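Local coordinates for Non-structural polyprotein (Sindbis virus, PDB 4GUA) that is a viral replication precursor whose nsP2 cysteine protease probably cleaves the polyprotein and whose nsP3 part carries macro and zinc-binding domains, at residues 221-226 with 258-263; 354-359 with 445-450; 525-530 with 542-547. All coordinates share one frame; numbering follows the deposited sequence.

Contact 1: 221-226 with 258-263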
loop_
_atom_site.group_PDB
_atom_site.type_symbol
_atom_site.label_atom_id
_atom_site.label_comp_id
_atom_site.label_asym_id
_atom_site.label_seq_id
_atom_site.Cartn_x
_atom_site.Cartn_y
_atom_site.Cartn_z
ATOM N N ARG A 221 -20.548 14.415 14.657
ATOM C CA ARG A 221 -19.432 14.433 13.718
ATOM C C ARG A 221 -18.372 15.462 14.105
ATOM O O ARG A 221 -18.689 16.561 14.553
ATOM C CB ARG A 221 -19.931 14.688 12.300
ATOM C CG ARG A 221 -20.709 13.535 11.729
ATOM C CD ARG A 221 -21.058 13.761 10.275
ATOM N NE ARG A 221 -22.102 12.838 9.831
ATOM C CZ ARG A 221 -21.882 11.622 9.340
ATOM N NH1 ARG A 221 -20.642 11.155 9.214
ATOM N NH2 ARG A 221 -22.908 10.869 8.969
ATOM N N TYR A 222 -17.112 15.094 13.915
ATOM C CA TYR A 222 -15.992 15.917 14.342
ATOM C C TYR A 222 -15.053 16.115 13.172
ATOM O O TYR A 222 -15.133 15.393 12.177
ATOM C CB TYR A 222 -15.247 15.243 15.488
ATOM C CG TYR A 222 -16.100 15.034 16.717
ATOM C CD1 TYR A 222 -17.047 14.020 16.761
ATOM C CD2 TYR A 222 -15.954 15.840 17.832
ATOM C CE1 TYR A 222 -17.826 13.817 17.879
ATOM C CE2 TYR A 222 -16.727 15.645 18.957
ATOM C CZ TYR A 222 -17.664 14.632 18.976
ATOM O OH TYR A 222 -18.441 14.434 20.098
ATOM N N ASP A 223 -14.191 17.121 13.273
ATOM C CA ASP A 223 -13.177 17.340 12.255
ATOM C C ASP A 223 -11.931 16.524 12.554
ATOM O O ASP A 223 -11.101 16.292 11.675
ATOM C CB ASP A 223 -12.843 18.822 12.163
ATOM C CG ASP A 223 -14.002 19.635 11.652
ATOM O OD1 ASP A 223 -14.798 19.097 10.860
ATOM O OD2 ASP A 223 -14.129 20.808 12.045
ATOM N N LEU A 224 -11.824 16.057 13.794
ATOM C CA LEU A 224 -10.726 15.193 14.186
ATOM C C LEU A 224 -11.211 14.050 15.059
ATOM O O LEU A 224 -11.885 14.260 16.071
ATOM C CB LEU A 224 -9.647 15.979 14.929
ATOM C CG LEU A 224 -8.434 15.137 15.343
ATOM C CD1 LEU A 224 -7.726 14.566 14.114
ATOM C CD2 LEU A 224 -7.459 15.945 16.194
ATOM N N VAL A 225 -10.881 12.835 14.641
ATOM C CA VAL A 225 -11.126 11.650 15.453
ATOM C C VAL A 225 -9.791 11.006 15.783
ATOM O O VAL A 225 -8.954 10.856 14.912
ATOM C CB VAL A 225 -12.005 10.620 14.719
ATOM C CG1 VAL A 225 -12.180 9.371 15.572
ATOM C CG2 VAL A 225 -13.349 11.229 14.362
ATOM N N PHE A 226 -9.600 10.622 17.039
ATOM C CA PHE A 226 -8.328 10.088 17.502
ATOM C C PHE A 226 -8.602 8.751 18.197
ATOM O O PHE A 226 -9.174 8.713 19.286
ATOM C CB PHE A 226 -7.686 11.102 18.459
ATOM C CG PHE A 226 -6.395 10.642 19.063
ATOM C CD1 PHE A 226 -5.255 10.518 18.288
ATOM C CD2 PHE A 226 -6.317 10.343 20.415
ATOM C CE1 PHE A 226 -4.060 10.092 18.846
ATOM C CE2 PHE A 226 -5.127 9.914 20.977
ATOM C CZ PHE A 226 -3.996 9.789 20.192
ATOM N N CYS A 258 -18.333 9.062 12.398
ATOM C CA CYS A 258 -18.201 10.230 13.262
ATOM C C CYS A 258 -17.340 11.360 12.679
ATOM O O CYS A 258 -17.001 12.300 13.392
ATOM C CB CYS A 258 -17.672 9.804 14.624
ATOM S SG CYS A 258 -18.684 8.500 15.385
ATOM N N LEU A 259 -16.956 11.250 11.409
ATOM C CA LEU A 259 -16.017 12.195 10.810
ATOM C C LEU A 259 -16.642 13.077 9.727
ATOM O O LEU A 259 -17.300 12.576 8.822
ATOM C CB LEU A 259 -14.846 11.421 10.203
ATOM C CG LEU A 259 -13.592 12.226 9.855
ATOM C CD1 LEU A 259 -13.055 12.980 11.056
ATOM C CD2 LEU A 259 -12.528 11.303 9.288
ATOM N N ASN A 260 -16.438 14.391 9.825
ATOM C CA ASN A 260 -16.890 15.323 8.787
ATOM C C ASN A 260 -16.039 15.260 7.535
ATOM O O ASN A 260 -14.854 14.944 7.602
ATOM C CB ASN A 260 -16.846 16.763 9.288
ATOM C CG ASN A 260 -17.989 17.101 10.204
ATOM O OD1 ASN A 260 -19.129 16.688 9.973
ATOM N ND2 ASN A 260 -17.697 17.866 11.251
ATOM N N PRO A 261 -16.631 15.600 6.383
ATOM C CA PRO A 261 -15.829 15.705 5.159
ATOM C C PRO A 261 -14.669 16.687 5.333
ATOM O O PRO A 261 -14.799 17.682 6.045
ATOM C CB PRO A 261 -16.835 16.206 4.109
ATOM C CG PRO A 261 -18.096 16.511 4.842
ATOM C CD PRO A 261 -18.068 15.762 6.125
ATOM N N GLY A 262 -13.537 16.390 4.703
ATOM C CA GLY A 262 -12.337 17.183 4.885
ATOM C C GLY A 262 -11.697 16.943 6.241
ATOM O O GLY A 262 -10.702 17.583 6.594
ATOM N N GLY A 263 -12.272 16.017 7.004
ATOM C CA GLY A 263 -11.807 15.719 8.348
ATOM C C GLY A 263 -10.555 14.864 8.386
ATOM O O GLY A 263 -10.076 14.388 7.357
#

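Contact 2: 354-359 with 445-450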
loop_
_atom_site.group_PDB
_atom_site.type_symbol
_atom_site.label_atom_id
_atom_site.label_comp_id
_atom_site.label_asym_id
_atom_site.label_seq_id
_atom_site.Cartn_x
_atom_site.Cartn_y
_atom_site.Cartn_z
ATOM N N ALA A 354 16.039 30.410 -8.757
ATOM C CA ALA A 354 17.436 30.291 -8.347
ATOM C C ALA A 354 17.635 30.803 -6.926
ATOM O O ALA A 354 18.569 30.396 -6.230
ATOM C CB ALA A 354 18.337 31.050 -9.306
ATOM N N ASP A 355 16.746 31.688 -6.493
ATOM C CA ASP A 355 16.862 32.300 -5.176
ATOM C C ASP A 355 16.068 31.550 -4.099
ATOM O O ASP A 355 15.966 32.012 -2.959
ATOM C CB ASP A 355 16.441 33.775 -5.239
ATOM C CG ASP A 355 17.485 34.657 -5.928
ATOM O OD1 ASP A 355 18.693 34.473 -5.657
ATOM O OD2 ASP A 355 17.097 35.535 -6.731
ATOM N N CYS A 356 15.508 30.400 -4.454
ATOM C CA CYS A 356 14.640 29.666 -3.536
ATOM C C CYS A 356 15.311 29.339 -2.195
ATOM O O CYS A 356 16.520 29.097 -2.127
ATOM C CB CYS A 356 14.130 28.379 -4.197
ATOM S SG CYS A 356 15.391 27.137 -4.561
ATOM N N GLN A 357 14.507 29.363 -1.132
ATOM C CA GLN A 357 14.954 28.988 0.208
ATOM C C GLN A 357 14.621 27.535 0.566
ATOM O O GLN A 357 14.962 27.073 1.650
ATOM C CB GLN A 357 14.329 29.922 1.251
ATOM C CG GLN A 357 14.870 31.347 1.231
ATOM C CD GLN A 357 16.356 31.410 1.546
ATOM O OE1 GLN A 357 16.790 31.001 2.626
ATOM N NE2 GLN A 357 17.144 31.922 0.603
ATOM N N GLU A 358 13.950 26.817 -0.330
ATOM C CA GLU A 358 13.527 25.443 -0.046
ATOM C C GLU A 358 14.716 24.491 -0.087
ATOM O O GLU A 358 15.685 24.750 -0.793
ATOM C CB GLU A 358 12.461 24.991 -1.045
ATOM C CG GLU A 358 11.090 25.627 -0.846
ATOM C CD GLU A 358 11.046 27.089 -1.236
ATOM O OE1 GLU A 358 11.819 27.491 -2.131
ATOM O OE2 GLU A 358 10.226 27.836 -0.655
ATOM N N GLU A 359 14.636 23.387 0.656
ATOM C CA GLU A 359 15.764 22.454 0.799
ATOM C C GLU A 359 16.270 21.919 -0.537
ATOM O O GLU A 359 17.481 21.790 -0.749
ATOM C CB GLU A 359 15.392 21.276 1.701
ATOM C CG GLU A 359 16.507 20.246 1.838
ATOM C CD GLU A 359 16.168 19.110 2.791
ATOM O OE1 GLU A 359 15.255 19.283 3.637
ATOM O OE2 GLU A 359 16.810 18.036 2.682
ATOM N N SER A 445 11.300 20.546 2.150
ATOM C CA SER A 445 10.679 21.525 1.269
ATOM C C SER A 445 11.278 21.404 -0.122
ATOM O O SER A 445 12.471 21.120 -0.274
ATOM C CB SER A 445 10.914 22.944 1.785
ATOM O OG SER A 445 12.293 23.173 2.036
ATOM N N VAL A 446 10.466 21.647 -1.142
ATOM C CA VAL A 446 10.970 21.540 -2.496
ATOM C C VAL A 446 10.409 22.650 -3.373
ATOM O O VAL A 446 9.214 22.932 -3.341
ATOM C CB VAL A 446 10.652 20.148 -3.091
ATOM C CG1 VAL A 446 9.183 19.830 -2.940
ATOM C CG2 VAL A 446 11.069 20.080 -4.548
ATOM N N ALA A 447 11.291 23.307 -4.124
ATOM C CA ALA A 447 10.872 24.280 -5.124
ATOM C C ALA A 447 10.804 23.563 -6.448
ATOM O O ALA A 447 11.758 22.892 -6.836
ATOM C CB ALA A 447 11.858 25.426 -5.207
ATOM N N ILE A 448 9.685 23.712 -7.146
ATOM C CA ILE A 448 9.481 22.986 -8.389
ATOM C C ILE A 448 8.716 23.830 -9.410
ATOM O O ILE A 448 7.798 24.566 -9.055
ATOM C CB ILE A 448 8.731 21.680 -8.089
ATOM C CG1 ILE A 448 8.390 20.929 -9.367
ATOM C CG2 ILE A 448 7.466 21.968 -7.297
ATOM C CD1 ILE A 448 7.837 19.555 -9.098
ATOM N N PRO A 449 9.104 23.736 -10.689
ATOM C CA PRO A 449 8.384 24.406 -11.770
ATOM C C PRO A 449 7.349 23.473 -12.376
ATOM O O PRO A 449 7.298 22.312 -11.980
ATOM C CB PRO A 449 9.495 24.678 -12.779
ATOM C CG PRO A 449 10.371 23.488 -12.649
ATOM C CD PRO A 449 10.337 23.101 -11.184
ATOM N N LEU A 450 6.564 23.941 -13.339
ATOM C CA LEU A 450 5.615 23.054 -13.988
ATOM C C LEU A 450 6.290 22.457 -15.207
ATOM O O LEU A 450 6.536 23.146 -16.192
ATOM C CB LEU A 450 4.343 23.797 -14.395
ATOM C CG LEU A 450 3.489 24.378 -13.267
ATOM C CD1 LEU A 450 2.194 24.950 -13.823
ATOM C CD2 LEU A 450 3.192 23.332 -12.214
#

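Contact 3: 525-530 with 542-547. With SO4 (sulfate ion), chain I; SO4 (sulfate ion), chain D.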
loop_
_atom_site.group_PDB
_atom_site.type_symbol
_atom_site.label_atom_id
_atom_site.label_comp_id
_atom_site.label_asym_id
_atom_site.label_seq_id
_atom_site.Cartn_x
_atom_site.Cartn_y
_atom_site.Cartn_z
ATOM N N SER A 525 -11.266 -7.443 -18.453
ATOM C CA SER A 525 -11.063 -8.655 -17.669
ATOM C C SER A 525 -12.304 -9.537 -17.684
ATOM O O SER A 525 -13.430 -9.039 -17.673
ATOM C CB SER A 525 -10.717 -8.296 -16.221
ATOM O OG SER A 525 -10.567 -9.465 -15.424
ATOM N N CYS A 526 -12.082 -10.847 -17.681
ATOM C CA CYS A 526 -13.163 -11.822 -17.611
ATOM C C CYS A 526 -13.628 -12.016 -16.169
ATOM O O CYS A 526 -14.543 -12.794 -15.901
ATOM C CB CYS A 526 -12.702 -13.160 -18.182
ATOM S SG CYS A 526 -11.575 -14.069 -17.097
ATOM N N LEU A 527 -12.993 -11.311 -15.240
ATOM C CA LEU A 527 -13.377 -11.396 -13.841
ATOM C C LEU A 527 -14.473 -10.382 -13.552
ATOM O O LEU A 527 -15.044 -10.358 -12.459
ATOM C CB LEU A 527 -12.173 -11.150 -12.928
ATOM C CG LEU A 527 -11.122 -12.263 -12.895
ATOM C CD1 LEU A 527 -9.844 -11.779 -12.243
ATOM C CD2 LEU A 527 -11.662 -13.470 -12.152
ATOM N N LYS A 528 -14.773 -9.552 -14.546
ATOM C CA LYS A 528 -15.829 -8.559 -14.409
ATOM C C LYS A 528 -17.145 -9.231 -14.008
ATOM O O LYS A 528 -17.565 -10.229 -14.604
ATOM C CB LYS A 528 -16.006 -7.769 -15.708
ATOM C CG LYS A 528 -17.017 -6.645 -15.584
ATOM C CD LYS A 528 -17.081 -5.795 -16.834
ATOM C CE LYS A 528 -18.074 -4.655 -16.663
ATOM N NZ LYS A 528 -18.239 -3.864 -17.910
ATOM N N GLY A 529 -17.787 -8.671 -12.988
ATOM C CA GLY A 529 -19.024 -9.216 -12.470
ATOM C C GLY A 529 -18.819 -10.130 -11.274
ATOM O O GLY A 529 -19.750 -10.366 -10.504
ATOM N N ARG A 530 -17.602 -10.635 -11.095
ATOM C CA ARG A 530 -17.332 -11.564 -10.005
ATOM C C ARG A 530 -17.191 -10.815 -8.687
ATOM O O ARG A 530 -16.642 -9.717 -8.645
ATOM C CB ARG A 530 -16.065 -12.371 -10.303
ATOM C CG ARG A 530 -15.692 -13.383 -9.226
ATOM C CD ARG A 530 -14.749 -14.435 -9.788
ATOM N NE ARG A 530 -14.106 -15.231 -8.745
ATOM C CZ ARG A 530 -13.252 -16.225 -8.980
ATOM N NH1 ARG A 530 -12.922 -16.552 -10.226
ATOM N NH2 ARG A 530 -12.716 -16.891 -7.967
ATOM N N SER A 542 -2.486 -7.561 -6.990
ATOM C CA SER A 542 -3.036 -8.824 -6.520
ATOM C C SER A 542 -2.257 -10.021 -7.058
ATOM O O SER A 542 -1.644 -9.946 -8.123
ATOM C CB SER A 542 -4.503 -8.937 -6.933
ATOM O OG SER A 542 -5.116 -10.033 -6.287
ATOM N N TYR A 543 -2.276 -11.123 -6.314
ATOM C CA TYR A 543 -1.770 -12.391 -6.836
ATOM C C TYR A 543 -2.877 -13.229 -7.492
ATOM O O TYR A 543 -2.594 -14.260 -8.103
ATOM C CB TYR A 543 -1.110 -13.208 -5.731
ATOM C CG TYR A 543 0.268 -12.729 -5.339
ATOM C CD1 TYR A 543 1.375 -13.062 -6.104
ATOM C CD2 TYR A 543 0.469 -11.981 -4.185
ATOM C CE1 TYR A 543 2.627 -12.648 -5.750
ATOM C CE2 TYR A 543 1.721 -11.563 -3.824
ATOM C CZ TYR A 543 2.800 -11.902 -4.609
ATOM O OH TYR A 543 4.069 -11.494 -4.265
ATOM N N PHE A 544 -4.131 -12.804 -7.341
ATOM C CA PHE A 544 -5.254 -13.508 -7.944
ATOM C C PHE A 544 -5.345 -14.951 -7.483
ATOM O O PHE A 544 -5.803 -15.818 -8.228
ATOM C CB PHE A 544 -5.173 -13.450 -9.471
ATOM C CG PHE A 544 -5.388 -12.081 -10.015
ATOM C CD1 PHE A 544 -6.670 -11.618 -10.252
ATOM C CD2 PHE A 544 -4.314 -11.237 -10.248
ATOM C CE1 PHE A 544 -6.882 -10.341 -10.729
ATOM C CE2 PHE A 544 -4.517 -9.958 -10.728
ATOM C CZ PHE A 544 -5.802 -9.508 -10.968
ATOM N N GLU A 545 -4.897 -15.216 -6.262
ATOM C CA GLU A 545 -5.047 -16.549 -5.701
ATOM C C GLU A 545 -6.534 -16.900 -5.648
ATOM O O GLU A 545 -7.368 -16.046 -5.358
ATOM C CB GLU A 545 -4.409 -16.636 -4.313
ATOM C CG GLU A 545 -5.135 -15.879 -3.215
ATOM C CD GLU A 545 -4.574 -14.481 -2.963
ATOM O OE1 GLU A 545 -4.007 -13.875 -3.894
ATOM O OE2 GLU A 545 -4.710 -13.987 -1.821
ATOM N N GLY A 546 -6.862 -18.154 -5.941
ATOM C CA GLY A 546 -8.247 -18.581 -6.009
ATOM C C GLY A 546 -8.811 -18.479 -7.417
ATOM O O GLY A 546 -9.960 -18.843 -7.667
ATOM N N THR A 547 -8.000 -17.983 -8.342
ATOM C CA THR A 547 -8.380 -17.975 -9.742
ATOM C C THR A 547 -7.316 -18.723 -10.529
ATOM O O THR A 547 -6.306 -19.143 -9.966
ATOM C CB THR A 547 -8.488 -16.542 -10.297
ATOM O OG1 THR A 547 -7.193 -16.074 -10.704
ATOM C CG2 THR A 547 -9.078 -15.611 -9.258
HETATM S S SO4 I . -11.599 -19.337 -12.534
HETATM O O1 SO4 I . -10.373 -18.552 -12.409
HETATM O O2 SO4 I . -11.305 -20.750 -12.300
HETATM O O3 SO4 I . -12.560 -18.877 -11.535
HETATM O O4 SO4 I . -12.159 -19.165 -13.877
HETATM S S SO4 D . -12.106 -16.631 -4.288
HETATM O O1 SO4 D . -11.356 -16.456 -5.531
HETATM O O2 SO4 D . -13.255 -17.502 -4.522
HETATM O O3 SO4 D . -11.262 -17.244 -3.258
HETATM O O4 SO4 D . -12.565 -15.309 -3.871
#

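Contact 1: 221-226 with 258-263
Cys258 O receives the backbone N of Tyr222 at 2.8 Å, while the CA-H of Arg221 approaches the same oxygen and the Tyr222 ring turns an edge toward it. Two residues on, Asn260 N returns an almost straight bond to Tyr222 O, 2.9 Å long with 177° at the hydrogen. Together they make a single parallel beta bridge between Tyr222 and Leu259.

The Asn260 side chain lengthens this pairing. Its CG, anti to the carbonyl carbon (chi1 -77°), sits between Arg221 CB and Asp223 OD1. Asparagine suits the place by the N-H it offers: ND2 reaches Asp223 OD1 at 3.2 Å; the acceptor lies near the amide plane, but the donor stands above the carboxylate plane. The amide OD1 lies against Arg221 CB. On the apolar side, Leu259 CD1 meets Val225 CG2 at 3.8 Å.

A type II turn then runs from Asn260 to Gly263: Pro261 fits the first corner, the positive phi of Gly262 suits glycine at the second, and Gly263 N closes it with a weak bond to Asn260 O.

The bridge sits just before the seven-stranded sheet, whose strand order is that of the methyltransferase-like fold of alphavirus nsP2. It brackets a crossover, joining the chain before strand 224-227 to the chain between helix 237-257 and the parallel strand 263-269, with strand 179-183 on the other side of 224-227.

Contact 2: 354-359 with 445-450
Glu359 meets Ser445, and Glu358 meets both Ser445 and Ala447, at the N-terminal ends of two central strands of the macro-domain sheet. Segment 354-359 is the approach to strand 360-364, and strand 445-448 is that strand's immediate neighbour, bonded to it through the backbones of Ser445 and Ala447 with Ala360 and Val362. Segment 354-359 thus lies just before its chain joins the sheet.

The polar link between the segments uses a side chain as acceptor. Ser445 OG takes the backbone N of Glu359 at 2.7 Å, with a nearly straight 169° at the hydrogen. A chi1 of 52° puts OG between the backbone N and carbonyl carbon of Ser445, from where it also lies close to Glu358 CA. Serine suits the place because its hydroxyl is short enough to meet a main-chain N-H directly.

The two carboxylates find their partners elsewhere. Glu358 OE1 bonds to Tyr484 OH and OE2 to Thr482 OG1, both on strand 480-484, the neighbour of 445-448 on its other side. Glu359 forms a salt bridge from OE2 to Lys406, while OE1 accepts from Lys444 N, which would be expected to favour its charged form.

Van der Waals packing does the rest. The Glu358 chain bends at chi2 (72°); its CB lies 3.7 Å from Ala447 N and its CG 3.8 Å from Ser445 CB. The small Ala447 lets Cys356 come close from across: the two CB atoms are 3.9 Å apart, and Cys356 SG lies 4.0 Å from Ala447 CB.

Contact 3: 525-530 with 542-547
Leu527 and Arg530 join Phe544, Gly546 and Thr547 in a small loop-to-loop packing within the nsP3 zinc-binding region, the two loops lying before and after strand 533-534. Its apolar half is Leu527 CD1, which rests 3.6 Å from Phe544 CE1; Phe533 of the intervening strand touches both side chains.

Tight turns shape both loops. Ser525 OG accepts from Leu527 N in an ST turn, and type II turns follow at Leu527-Arg530 and Phe544-Thr547, with Gly529 and Gly546 at the positive-phi positions that favour glycine. Phe544 O is gripped twice by Thr547, through its backbone N and through OG1 at 2.9 Å. Thr547 OG1 also caps Phe549 N ahead of helix 550-562.

The polar half belongs to Arg530. Its extended chain carries the guanidinium to Gly546 O, a weak bond of 3.4 Å from NH2, while Thr547 CG2 lies over one face of the group. Two sulfate ions gather at the edge: NH1 is 2.7 Å from O3 of one and NH2 is 2.8 Å from O1 of the other, both weak by angle. The sulfates probably come from the crystallisation liquor; the guanidinium and the neighbouring donors Lys548 N and Gln76 NE2 make a spot that accepts anions.

How the contacts relate
The three contacts follow one another along the chain and sample three parts of the precursor: the methyltransferase-like sheet of nsP2, the macro domain and the zinc-binding region. None touches another. Contacts 1 and 2 have centres 33 Å apart, with nearest atoms about 22 Å apart; each bears on a parallel sheet strand and its approach, although contact 1 brackets a crossover and contact 2 lies at a strand entrance. Contact 3, built from irregular loops, has its centre 35 Å from that of contact 1 and 45 Å from that of contact 2, across the chain's centre. It shares a family region with the zinc site of Cys605, Cys607, Cys630 and Cys648, yet supplies no ligand; its bound groups are sulfates.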